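Local coordinates for protein predicted acyltransferase with acyl-CoA N-acyltransferase domain (Escherichia coli, PDB 4RS2) that binds coenzyme A and probably transfers acyl groups as a GNAT-family N-acyltransferase, and when overproduced relieves silencing of target RNAs by small regulatory RNAs, at residues P77-Q81 with G82-Q86; V95-K98 with Y99-Q102; D114-E118 with F119-A123; P130-Y133 with S134-F138. One frame throughout, in Å; residues are numbered along the deposited sequence.

In the fold
All four contacts are local turns or helix ends of one GNAT fold, and they divide by their distance from coenzyme A. Contacts 2 and 4 are partly buried and both touch the cofactor, with centres about 18 Å apart. Contact 2 meets the pantetheine and pyrophosphate through backbone N-H groups and an arginine; contact 4 meets the adenosine and the 3'-phosphate through side chains. Contacts 1 and 3 are surface contacts, a hairpin tip and a helix end, touching where Ala122 N lies 2.9 Å from Gln86 O. Contacts 2 and 3 flank helix 104-118, in the loop before it and at its C-terminal end. Schellman motifs recur in contacts 3 and 4; contact 1 closes through a type I' turn.

Contact 1. Residues P77-Q81 with G82-Q86; sequences PVDVQ and GEDLQ
A type I' beta turn from Val80 to Glu83 closes a two-residue hairpin at the end of strand 69-80, with Gln81 and Gly82 at its corner, both at positive phi. Val80 and Glu83 are its antiparallel hydrogen-bonded pair. Val80 N gives a nearly straight bond to Glu83 O (2.9 Å), lying in the plane of that carbonyl. The return bond, Glu83 N to Val80 O (3.1 Å), comes from well above the carbonyl plane, 65° out of it. Beyond this pair the hairpin arms splay, the short strands running at 116° to each other. In the main sheet strand 69-80 pairs with strands 87-95 and 172-175, and Asp79 bonds through its backbone to Glu175. Asp79 CB sits 3.4 Å from Glu83 O, and its carboxylate reaches on so that OD1 lies 3.6 Å from Asp84 CA. One water lies within hydrogen-bonding distance of Val78 O and Asp84 OD1, between the diverging arms; another accepts from Gly82 N at 2.6 Å and gives a weak bond to Asp79 O. Asp84 OD1 also takes the N-H of Gln86 (2.8 Å), an Asx turn at the corner where the chain leaves for strand 87-95. CG of Asp84 stands anti to its backbone N (chi1 173°), which swings the carboxylate toward the following residues. The apolar part of the contact is small: Leu85 CD1 rests 4.0 Å from Val80 CB and equally near CG2, the two side chains crossing at about a right angle. Both lean on Val170, and Val80 also touches Trp87.

Contact 2. Residues V95-K98 with Y99-Q102; sequences VDEK and YRGQ. With COA (coenzyme A), chain C.
Arg100 curls back over the start of its own loop and wedges between Glu97 and coenzyme A. Its CB lies 3.3 Å from O4A of the cofactor, and CG passes between that same phosphate oxygen and Asp96 O. CD comes beside the pantetheine hydroxyl OAP. With the chain extended from CG to NE, the guanidinium is carried to Val95 O, which it grips side-on with two nitrogens: NE at 2.8 Å and NH2 at 3.0 Å, the oxygen only 7° out of the guanidinium plane. One guanidinium face is covered by Glu97 CA; against the opposite face lies the pantetheine amide, with C9P 3.2 Å above the plane. NH1 approaches Glu97 CG, and the carboxylate of Glu97 adds a nearby opposite charge without forming a salt bridge.

The backbone supplies further cofactor bonds. At the end of strand 87-95, Val95 N meets the pantetheine oxygen O9P at 2.9 Å almost straight. Gly101 N, inside a type II turn from Tyr99 to Gln102, donates to O4A of the pyrophosphate at 2.8 Å; with Gly103 N it belongs to the pyrophosphate-binding loop of the GNAT fold. Tyr99 N bonds to Asp96 O at 2.8 Å, while Asp96 OD1 takes Lys98 N in an Asx turn.

The loop links strand 87-95 to helix 104-118. Val95 and Tyr99 pack on Leu104 at the start of that helix, while Asp96 OD2 forms a salt bridge with Arg36 of helix 27-37 and Arg100 touches Ser37.

Contact 3. Residues D114-E118 with F119-A123; sequences DSLNE and FGYAA
Leu116 CD2 sits above the face of the Tyr121 ring, 4.3 Å from its centroid, in a CH-pi contact. The reversal that brings Tyr121 back over the last helical turn is a Schellman motif ending helix 104-118. Gly120, at positive phi, is the C-prime residue: its N bonds to Asn117 O (3.1 Å), and Tyr121 N bonds to Leu116 O (3.0 Å). A water lies within hydrogen-bonding distance of Asn117 O and Tyr121 O.

In one of its two conformers Glu118 lies over one face of the Phe119 ring, CG 4.2 Å from the ring centroid and only 4° off the normal. Its carboxylate is then stacked toward the rim, with the planes 15° apart; CG anti to the backbone N (chi1 173°) and an extended chain run it alongside Phe119. The ring's CD2 also comes 3.2 Å from Ser115 O, which also accepts from Phe119 N (2.9 Å).

From this turn the chain enters strand 123-127. Leu116 and Tyr121 both pack on Val88 of strand 87-95 and on Leu162, Leu116 also touches Leu58 of strand 58-63, and Ala122 bonds through its backbone to Gln86.

Contact 4. Residues P130-Y133 with S134-F138; sequences PALY and SRFGF. With COA (coenzyme A), chain C.
Leu132 of helix 130-133 and Arg135 of the 3-10 turn that follows it meet each other and coenzyme A. Arg135 NH1 bonds to O8A of the 3'-phosphate at 3.0 Å, while NE leans weakly on both the adenine N3A and Ala131 O. The Leu132 methyl CD1 reaches the ribose, 3.5 Å from O4B, and also touches the Phe136 ring at CE2. CG of Leu132 is anti to the backbone N (chi1 170°), bringing CD1 against both the Phe136 ring and the ribose. Phe136 presents its edge to the cofactor carbon C5B, with Leu132 O over one of its faces.

Behind this shell the backbone fixes the side chains. Arg135 N bonds to Leu132 O. Pro130 O takes two donors from opposite faces of its plane, Ser134 N at 2.9 Å and Ser134 OG at 2.7 Å; chi1 of 66° folds the hydroxyl back onto this carbonyl. Tyr133 O likewise accepts from both Phe136 N and Phe138 N (3.3 Å). The latter bond, with Gly137 N to Ser134 O, makes a Schellman motif in which Gly137 is the C-prime residue. Beyond the turn Tyr133 directs its edge at the face of Phe138, a T-shaped pair with centroids 5.8 Å apart and planes at 78°. Tyr133 and Phe138 both pack on Met90 of strand 87-95, and Phe138 also pairs edge-to-face with His160.

An arginine bonded to the 3'-phosphate, beside Leu132 and Phe136 against the C-H groups of the ribose, C4B and C5B, suits both parts of the cofactor; the positive charge probably helps neutralise the phosphate.

Contact 1. Residues P77-Q81 with G82-Q86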
# COMPACT_ATOMS: atom_id res chain seq x y z
N PRO A 77 -5.76 -3.76 -7.73
CA PRO A 77 -7.19 -4.06 -7.57
C PRO A 77 -7.45 -5.34 -6.83
O PRO A 77 -6.69 -6.30 -6.96
CB PRO A 77 -7.70 -4.20 -9.00
CG PRO A 77 -6.48 -4.56 -9.78
CD PRO A 77 -5.28 -4.01 -9.09
N VAL A 78 -8.52 -5.36 -6.03
CA VAL A 78 -8.95 -6.61 -5.37
C VAL A 78 -10.43 -6.76 -5.67
O VAL A 78 -11.11 -5.75 -5.89
CB VAL A 78 -8.70 -6.63 -3.84
CG1 VAL A 78 -7.22 -6.43 -3.56
CG2 VAL A 78 -9.55 -5.59 -3.10
N ASP A 79 -10.93 -8.00 -5.78
CA ASP A 79 -12.35 -8.21 -5.99
C ASP A 79 -12.90 -8.87 -4.75
O ASP A 79 -12.17 -9.49 -4.00
CB ASP A 79 -12.61 -9.11 -7.20
CG ASP A 79 -12.13 -8.49 -8.48
OD1 ASP A 79 -12.46 -7.31 -8.77
OD2 ASP A 79 -11.40 -9.20 -9.21
N VAL A 80 -14.20 -8.72 -4.52
CA VAL A 80 -14.81 -9.32 -3.34
C VAL A 80 -15.86 -10.27 -3.78
O VAL A 80 -16.81 -9.89 -4.43
CB VAL A 80 -15.43 -8.27 -2.42
CG1 VAL A 80 -15.90 -8.96 -1.14
CG2 VAL A 80 -14.42 -7.18 -2.12
N GLN A 81 -15.65 -11.54 -3.46
CA GLN A 81 -16.58 -12.59 -3.87
C GLN A 81 -16.69 -12.53 -5.40
O GLN A 81 -17.74 -12.72 -6.01
CB GLN A 81 -17.91 -12.44 -3.09
CG GLN A 81 -18.55 -13.76 -2.70
CD GLN A 81 -19.22 -13.73 -1.32
OE1 GLN A 81 -19.04 -14.64 -0.51
NE2 GLN A 81 -19.97 -12.67 -1.03
N GLY A 82 -15.55 -12.23 -6.02
CA GLY A 82 -15.45 -12.19 -7.47
C GLY A 82 -15.99 -10.98 -8.20
O GLY A 82 -16.04 -10.99 -9.41
N GLU A 83 -16.39 -9.94 -7.46
CA GLU A 83 -16.94 -8.75 -8.09
C GLU A 83 -16.11 -7.51 -7.80
O GLU A 83 -15.47 -7.39 -6.75
CB GLU A 83 -18.39 -8.53 -7.64
CG GLU A 83 -19.36 -9.60 -8.13
CD GLU A 83 -19.47 -9.68 -9.65
OE1 GLU A 83 -18.77 -8.93 -10.36
OE2 GLU A 83 -20.28 -10.49 -10.14
N ASP A 84 -16.15 -6.58 -8.77
CA ASP A 84 -15.41 -5.32 -8.67
C ASP A 84 -16.28 -4.27 -8.02
O ASP A 84 -17.27 -3.82 -8.60
CB ASP A 84 -15.03 -4.86 -10.08
CG ASP A 84 -14.40 -3.49 -10.11
OD1 ASP A 84 -14.06 -2.93 -9.03
OD2 ASP A 84 -14.23 -2.98 -11.25
N LEU A 85 -15.91 -3.91 -6.79
CA LEU A 85 -16.58 -2.89 -5.99
C LEU A 85 -15.71 -1.64 -5.82
O LEU A 85 -15.94 -0.84 -4.92
CB LEU A 85 -16.89 -3.47 -4.61
CG LEU A 85 -17.69 -4.76 -4.53
CD1 LEU A 85 -17.81 -5.18 -3.06
CD2 LEU A 85 -19.05 -4.61 -5.20
N GLN A 86 -14.69 -1.50 -6.65
CA GLN A 86 -13.78 -0.37 -6.58
C GLN A 86 -13.00 -0.40 -5.26
O GLN A 86 -12.87 0.60 -4.59
CB GLN A 86 -14.53 0.95 -6.77
CG GLN A 86 -15.35 0.98 -8.06
CD GLN A 86 -14.48 0.91 -9.29
OE1 GLN A 86 -13.48 1.63 -9.40
NE2 GLN A 86 -14.86 0.06 -10.24
O HOH W 1 -12.98 -3.89 -6.59
O HOH W 2 -13.29 -12.42 -4.78

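Contact 2. Residues V95-K98 with Y99-Q102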
# COMPACT_ATOMS: atom_id res chain seq x y z
N VAL A 95 9.84 2.72 3.57
CA VAL A 95 10.58 3.96 3.72
C VAL A 95 12.06 3.60 3.92
O VAL A 95 12.40 2.68 4.69
CB VAL A 95 10.04 4.78 4.90
CG1 VAL A 95 10.95 5.95 5.21
CG2 VAL A 95 8.61 5.22 4.62
N ASP A 96 12.92 4.30 3.17
CA ASP A 96 14.37 4.08 3.26
C ASP A 96 14.83 4.22 4.71
O ASP A 96 14.42 5.13 5.39
CB ASP A 96 15.10 5.07 2.37
CG ASP A 96 16.58 4.76 2.24
OD1 ASP A 96 17.30 4.68 3.26
OD2 ASP A 96 17.09 4.67 1.10
N GLU A 97 15.67 3.30 5.15
CA GLU A 97 16.14 3.29 6.54
C GLU A 97 16.68 4.67 6.96
O GLU A 97 16.52 5.07 8.12
CB GLU A 97 17.18 2.16 6.72
CG GLU A 97 17.47 1.84 8.18
CD GLU A 97 18.16 0.49 8.39
OE1 GLU A 97 18.17 -0.37 7.46
OE2 GLU A 97 18.69 0.27 9.50
N LYS A 98 17.28 5.43 6.04
CA LYS A 98 17.79 6.80 6.35
C LYS A 98 16.73 7.84 6.72
O LYS A 98 17.06 8.92 7.28
CB LYS A 98 18.55 7.38 5.16
CG LYS A 98 19.72 6.54 4.66
CD LYS A 98 20.47 7.24 3.54
CE LYS A 98 21.53 6.35 2.88
NZ LYS A 98 22.55 5.65 3.71
N TYR A 99 15.48 7.53 6.41
CA TYR A 99 14.39 8.45 6.64
C TYR A 99 13.32 7.88 7.55
O TYR A 99 12.25 8.48 7.67
CB TYR A 99 13.78 8.86 5.30
CG TYR A 99 14.70 9.74 4.49
CD1 TYR A 99 15.68 9.21 3.67
CD2 TYR A 99 14.60 11.12 4.58
CE1 TYR A 99 16.53 10.02 2.96
CE2 TYR A 99 15.44 11.95 3.86
CZ TYR A 99 16.41 11.39 3.06
OH TYR A 99 17.24 12.23 2.35
N ARG A 100 13.61 6.80 8.25
CA ARG A 100 12.58 6.24 9.13
C ARG A 100 12.35 7.06 10.37
O ARG A 100 13.26 7.76 10.85
CB ARG A 100 12.84 4.79 9.48
CG ARG A 100 12.58 3.90 8.29
CD ARG A 100 12.92 2.47 8.56
NE ARG A 100 12.94 1.79 7.28
CZ ARG A 100 13.46 0.59 7.07
NH1 ARG A 100 13.98 -0.10 8.07
NH2 ARG A 100 13.45 0.08 5.85
N GLY A 101 11.11 6.97 10.85
CA GLY A 101 10.63 7.67 12.04
C GLY A 101 10.33 9.14 11.81
O GLY A 101 10.19 9.90 12.78
N GLN A 102 10.23 9.56 10.55
CA GLN A 102 9.95 10.96 10.21
C GLN A 102 8.49 11.20 9.82
O GLN A 102 8.12 12.32 9.45
CB GLN A 102 10.86 11.43 9.06
CG GLN A 102 12.33 11.45 9.39
CD GLN A 102 13.21 12.00 8.28
OE1 GLN A 102 12.73 12.60 7.31
NE2 GLN A 102 14.50 11.72 8.37
N1A COA C . 5.51 -1.57 14.08
C2A COA C . 4.56 -0.76 14.61
N3A COA C . 4.52 0.56 14.37
C4A COA C . 5.44 1.12 13.53
C5A COA C . 6.48 0.31 12.92
C6A COA C . 6.46 -1.12 13.24
N6A COA C . 7.41 -1.91 12.68
N7A COA C . 7.24 1.12 12.17
C8A COA C . 6.72 2.36 12.29
N9A COA C . 5.68 2.36 13.12
C1B COA C . 4.84 3.51 13.46
C2B COA C . 5.59 4.75 13.93
O2B COA C . 6.02 4.65 15.29
C3B COA C . 4.54 5.81 13.69
O3B COA C . 3.56 5.76 14.74
P3B COA C . 2.49 6.95 14.98
O7A COA C . 2.53 7.87 13.78
O8A COA C . 1.18 6.30 15.22
O9A COA C . 2.98 7.61 16.22
C4B COA C . 3.87 5.34 12.40
O4B COA C . 4.19 3.95 12.26
C5B COA C . 4.34 6.10 11.18
O5B COA C . 5.77 6.13 11.15
P1A COA C . 6.63 6.75 9.94
O1A COA C . 7.79 7.53 10.49
O2A COA C . 5.65 7.35 8.98
O3A COA C . 7.21 5.42 9.23
P2A COA C . 8.67 4.76 9.33
O4A COA C . 9.71 5.64 8.78
O5A COA C . 8.95 4.24 10.73
O6A COA C . 8.46 3.55 8.29
CBP COA C . 8.04 1.26 7.62
CCP COA C . 7.77 2.35 8.64
CDP COA C . 7.34 -0.03 8.02
CEP COA C . 7.46 1.76 6.30
CAP COA C . 9.56 1.07 7.53
OAP COA C . 10.10 0.66 8.81
C9P COA C . 10.01 0.11 6.47
O9P COA C . 10.12 0.44 5.27
N8P COA C . 10.36 -1.11 6.90
C7P COA C . 10.91 -2.11 6.00
C6P COA C . 9.79 -2.84 5.29
C5P COA C . 9.02 -3.66 6.29
O5P COA C . 7.93 -3.29 6.70
N4P COA C . 9.58 -4.79 6.68
C3P COA C . 8.91 -5.75 7.53
C2P COA C . 8.98 -7.15 6.91
S1P COA C . 7.41 -8.03 7.13
O HOH W 3 15.36 9.54 10.08

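Contact 3. Residues D114-E118 with F119-A123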
# COMPACT_ATOMS: atom_id res chain seq x y z
N ASP A 114 -6.38 9.21 0.47
CA ASP A 114 -7.08 10.45 0.07
C ASP A 114 -7.26 10.51 -1.46
O ASP A 114 -8.33 10.87 -1.94
CB ASP A 114 -6.31 11.65 0.55
CG ASP A 114 -7.08 12.93 0.40
OD1 ASP A 114 -8.14 13.05 1.05
OD2 ASP A 114 -6.60 13.80 -0.33
N SER A 115 -6.21 10.14 -2.18
CA SER A 115 -6.24 10.12 -3.64
C SER A 115 -7.27 9.08 -4.13
O SER A 115 -8.08 9.33 -5.06
CB SER A 115 -4.85 9.80 -4.19
OG SER A 115 -3.99 10.93 -4.04
N LEU A 116 -7.25 7.93 -3.51
CA LEU A 116 -8.17 6.86 -3.92
C LEU A 116 -9.62 7.29 -3.71
O LEU A 116 -10.48 7.05 -4.55
CB LEU A 116 -7.83 5.57 -3.21
CG LEU A 116 -6.51 4.96 -3.65
CD1 LEU A 116 -6.05 4.00 -2.60
CD2 LEU A 116 -6.60 4.26 -5.01
N ASN A 117 -9.89 7.96 -2.58
CA ASN A 117 -11.23 8.45 -2.33
C ASN A 117 -11.63 9.45 -3.38
O ASN A 117 -12.77 9.41 -3.88
CB ASN A 117 -11.28 9.11 -0.96
CG ASN A 117 -12.66 9.65 -0.62
OD1 ASN A 117 -13.63 8.90 -0.59
ND2 ASN A 117 -12.75 10.94 -0.37
N GLU A 118 -10.72 10.38 -3.67
CA GLU A 118 -10.91 11.43 -4.69
C GLU A 118 -11.29 10.83 -6.02
O GLU A 118 -12.13 11.39 -6.74
CB GLU A 118 -9.62 12.26 -4.82
CG GLU A 118 -9.53 13.29 -5.94
CD GLU A 118 -8.12 13.86 -6.05
OE1 GLU A 118 -7.21 13.39 -5.31
OE2 GLU A 118 -7.90 14.77 -6.87
N PHE A 119 -10.67 9.70 -6.36
CA PHE A 119 -10.93 9.04 -7.63
C PHE A 119 -12.00 7.95 -7.60
O PHE A 119 -12.12 7.18 -8.55
CB PHE A 119 -9.61 8.63 -8.30
CG PHE A 119 -8.75 9.83 -8.67
CD1 PHE A 119 -9.22 10.79 -9.56
CD2 PHE A 119 -7.49 10.00 -8.11
CE1 PHE A 119 -8.45 11.89 -9.89
CE2 PHE A 119 -6.71 11.10 -8.45
CZ PHE A 119 -7.18 12.05 -9.34
N GLY A 120 -12.80 7.90 -6.54
CA GLY A 120 -13.99 7.04 -6.55
C GLY A 120 -13.89 5.63 -5.96
O GLY A 120 -14.84 4.85 -6.06
N TYR A 121 -12.76 5.29 -5.35
CA TYR A 121 -12.60 3.99 -4.73
C TYR A 121 -13.31 3.98 -3.38
O TYR A 121 -13.50 5.03 -2.75
CB TYR A 121 -11.12 3.64 -4.59
CG TYR A 121 -10.54 3.36 -5.94
CD1 TYR A 121 -10.19 4.38 -6.77
CD2 TYR A 121 -10.42 2.05 -6.39
CE1 TYR A 121 -9.70 4.12 -8.06
CE2 TYR A 121 -9.94 1.78 -7.66
CZ TYR A 121 -9.57 2.80 -8.48
OH TYR A 121 -9.09 2.52 -9.73
N ALA A 122 -13.72 2.79 -2.95
CA ALA A 122 -14.54 2.65 -1.75
C ALA A 122 -13.87 2.07 -0.52
O ALA A 122 -14.38 2.29 0.58
CB ALA A 122 -15.76 1.82 -2.08
N ALA A 123 -12.81 1.28 -0.70
CA ALA A 123 -12.15 0.64 0.41
C ALA A 123 -10.75 0.17 0.03
O ALA A 123 -10.48 -0.11 -1.13
CB ALA A 123 -12.97 -0.54 0.92
O HOH W 4 -14.96 7.64 -3.48

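Contact 4. Residues P130-Y133 with S134-F138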
# COMPACT_ATOMS: atom_id res chain seq x y z
N PRO A 130 -1.04 -5.46 12.67
CA PRO A 130 -2.05 -4.46 13.06
C PRO A 130 -1.48 -3.36 13.95
O PRO A 130 -2.03 -2.27 14.00
CB PRO A 130 -3.11 -5.27 13.80
CG PRO A 130 -2.60 -6.64 13.91
CD PRO A 130 -1.42 -6.82 13.04
N ALA A 131 -0.39 -3.64 14.65
CA ALA A 131 0.23 -2.62 15.49
C ALA A 131 0.75 -1.47 14.63
O ALA A 131 0.93 -0.34 15.10
CB ALA A 131 1.35 -3.23 16.33
N LEU A 132 1.00 -1.74 13.35
CA LEU A 132 1.36 -0.68 12.44
C LEU A 132 0.10 -0.09 11.80
O LEU A 132 -0.19 1.10 11.96
CB LEU A 132 2.29 -1.22 11.36
CG LEU A 132 2.59 -0.33 10.16
CD1 LEU A 132 3.25 0.94 10.63
CD2 LEU A 132 3.45 -1.03 9.14
N TYR A 133 -0.66 -0.92 11.09
CA TYR A 133 -1.78 -0.39 10.29
C TYR A 133 -2.96 0.17 11.05
O TYR A 133 -3.66 1.03 10.54
CB TYR A 133 -2.22 -1.40 9.20
CG TYR A 133 -1.08 -1.59 8.24
CD1 TYR A 133 -0.82 -0.64 7.27
CD2 TYR A 133 -0.22 -2.68 8.34
CE1 TYR A 133 0.26 -0.78 6.42
CE2 TYR A 133 0.84 -2.85 7.47
CZ TYR A 133 1.09 -1.88 6.53
OH TYR A 133 2.17 -2.01 5.67
N SER A 134 -3.18 -0.28 12.28
CA SER A 134 -4.26 0.31 13.05
C SER A 134 -4.04 1.82 13.28
O SER A 134 -4.99 2.57 13.48
CB SER A 134 -4.42 -0.41 14.38
OG SER A 134 -3.32 -0.25 15.27
N ARG A 135 -2.77 2.23 13.24
CA ARG A 135 -2.41 3.64 13.46
C ARG A 135 -2.94 4.53 12.39
O ARG A 135 -3.10 5.73 12.59
CB ARG A 135 -0.88 3.78 13.47
CG ARG A 135 -0.21 3.02 14.58
CD ARG A 135 1.28 3.10 14.41
NE ARG A 135 1.96 2.34 15.45
CZ ARG A 135 2.18 2.76 16.68
NH1 ARG A 135 1.77 3.96 17.05
NH2 ARG A 135 2.78 1.97 17.56
N PHE A 136 -3.21 3.93 11.23
CA PHE A 136 -3.66 4.67 10.06
C PHE A 136 -5.17 4.46 9.82
O PHE A 136 -5.68 4.82 8.78
CB PHE A 136 -2.87 4.24 8.84
CG PHE A 136 -1.37 4.17 9.05
CD1 PHE A 136 -0.69 5.20 9.73
CD2 PHE A 136 -0.63 3.14 8.52
CE1 PHE A 136 0.69 5.15 9.90
CE2 PHE A 136 0.75 3.08 8.70
CZ PHE A 136 1.41 4.10 9.39
N GLY A 137 -5.84 3.86 10.78
CA GLY A 137 -7.27 3.69 10.65
C GLY A 137 -7.76 2.36 10.15
O GLY A 137 -8.94 2.14 10.08
N PHE A 138 -6.86 1.43 9.90
CA PHE A 138 -7.27 0.12 9.44
C PHE A 138 -7.89 -0.68 10.57
O PHE A 138 -7.46 -0.59 11.73
CB PHE A 138 -6.08 -0.65 8.85
CG PHE A 138 -5.70 -0.23 7.47
CD1 PHE A 138 -4.94 0.90 7.26
CD2 PHE A 138 -6.14 -0.93 6.36
CE1 PHE A 138 -4.60 1.32 6.00
CE2 PHE A 138 -5.83 -0.51 5.10
CZ PHE A 138 -5.07 0.64 4.91
N1A COA C . 5.51 -1.57 14.08
C2A COA C . 4.56 -0.76 14.61
N3A COA C . 4.52 0.56 14.37
C4A COA C . 5.44 1.12 13.53
C5A COA C . 6.48 0.31 12.92
C6A COA C . 6.46 -1.12 13.24
N6A COA C . 7.41 -1.91 12.68
N7A COA C . 7.24 1.12 12.17
C8A COA C . 6.72 2.36 12.29
N9A COA C . 5.68 2.36 13.12
C1B COA C . 4.84 3.51 13.46
C2B COA C . 5.59 4.75 13.93
O2B COA C . 6.02 4.65 15.29
C3B COA C . 4.54 5.81 13.69
O3B COA C . 3.56 5.76 14.74
P3B COA C . 2.49 6.95 14.98
O7A COA C . 2.53 7.87 13.78
O8A COA C . 1.18 6.30 15.22
O9A COA C . 2.98 7.61 16.22
C4B COA C . 3.87 5.34 12.40
O4B COA C . 4.19 3.95 12.26
C5B COA C . 4.34 6.10 11.18
O5B COA C . 5.77 6.13 11.15
P1A COA C . 6.63 6.75 9.94
O1A COA C . 7.79 7.53 10.49
O2A COA C . 5.65 7.35 8.98
O3A COA C . 7.21 5.42 9.23
P2A COA C . 8.67 4.76 9.33
O4A COA C . 9.71 5.64 8.78
O5A COA C . 8.95 4.24 10.73
O6A COA C . 8.46 3.55 8.29
CBP COA C . 8.04 1.26 7.62
CCP COA C . 7.77 2.35 8.64
CDP COA C . 7.34 -0.03 8.02
CEP COA C . 7.46 1.76 6.30
CAP COA C . 9.56 1.07 7.53
OAP COA C . 10.10 0.66 8.81
C9P COA C . 10.01 0.11 6.47
O9P COA C . 10.12 0.44 5.27
N8P COA C . 10.36 -1.11 6.90
C7P COA C . 10.91 -2.11 6.00
C6P COA C . 9.79 -2.84 5.29
C5P COA C . 9.02 -3.66 6.29
O5P COA C . 7.93 -3.29 6.70
N4P COA C . 9.58 -4.79 6.68
C3P COA C . 8.91 -5.75 7.53
C2P COA C . 8.98 -7.15 6.91
S1P COA C . 7.41 -8.03 7.13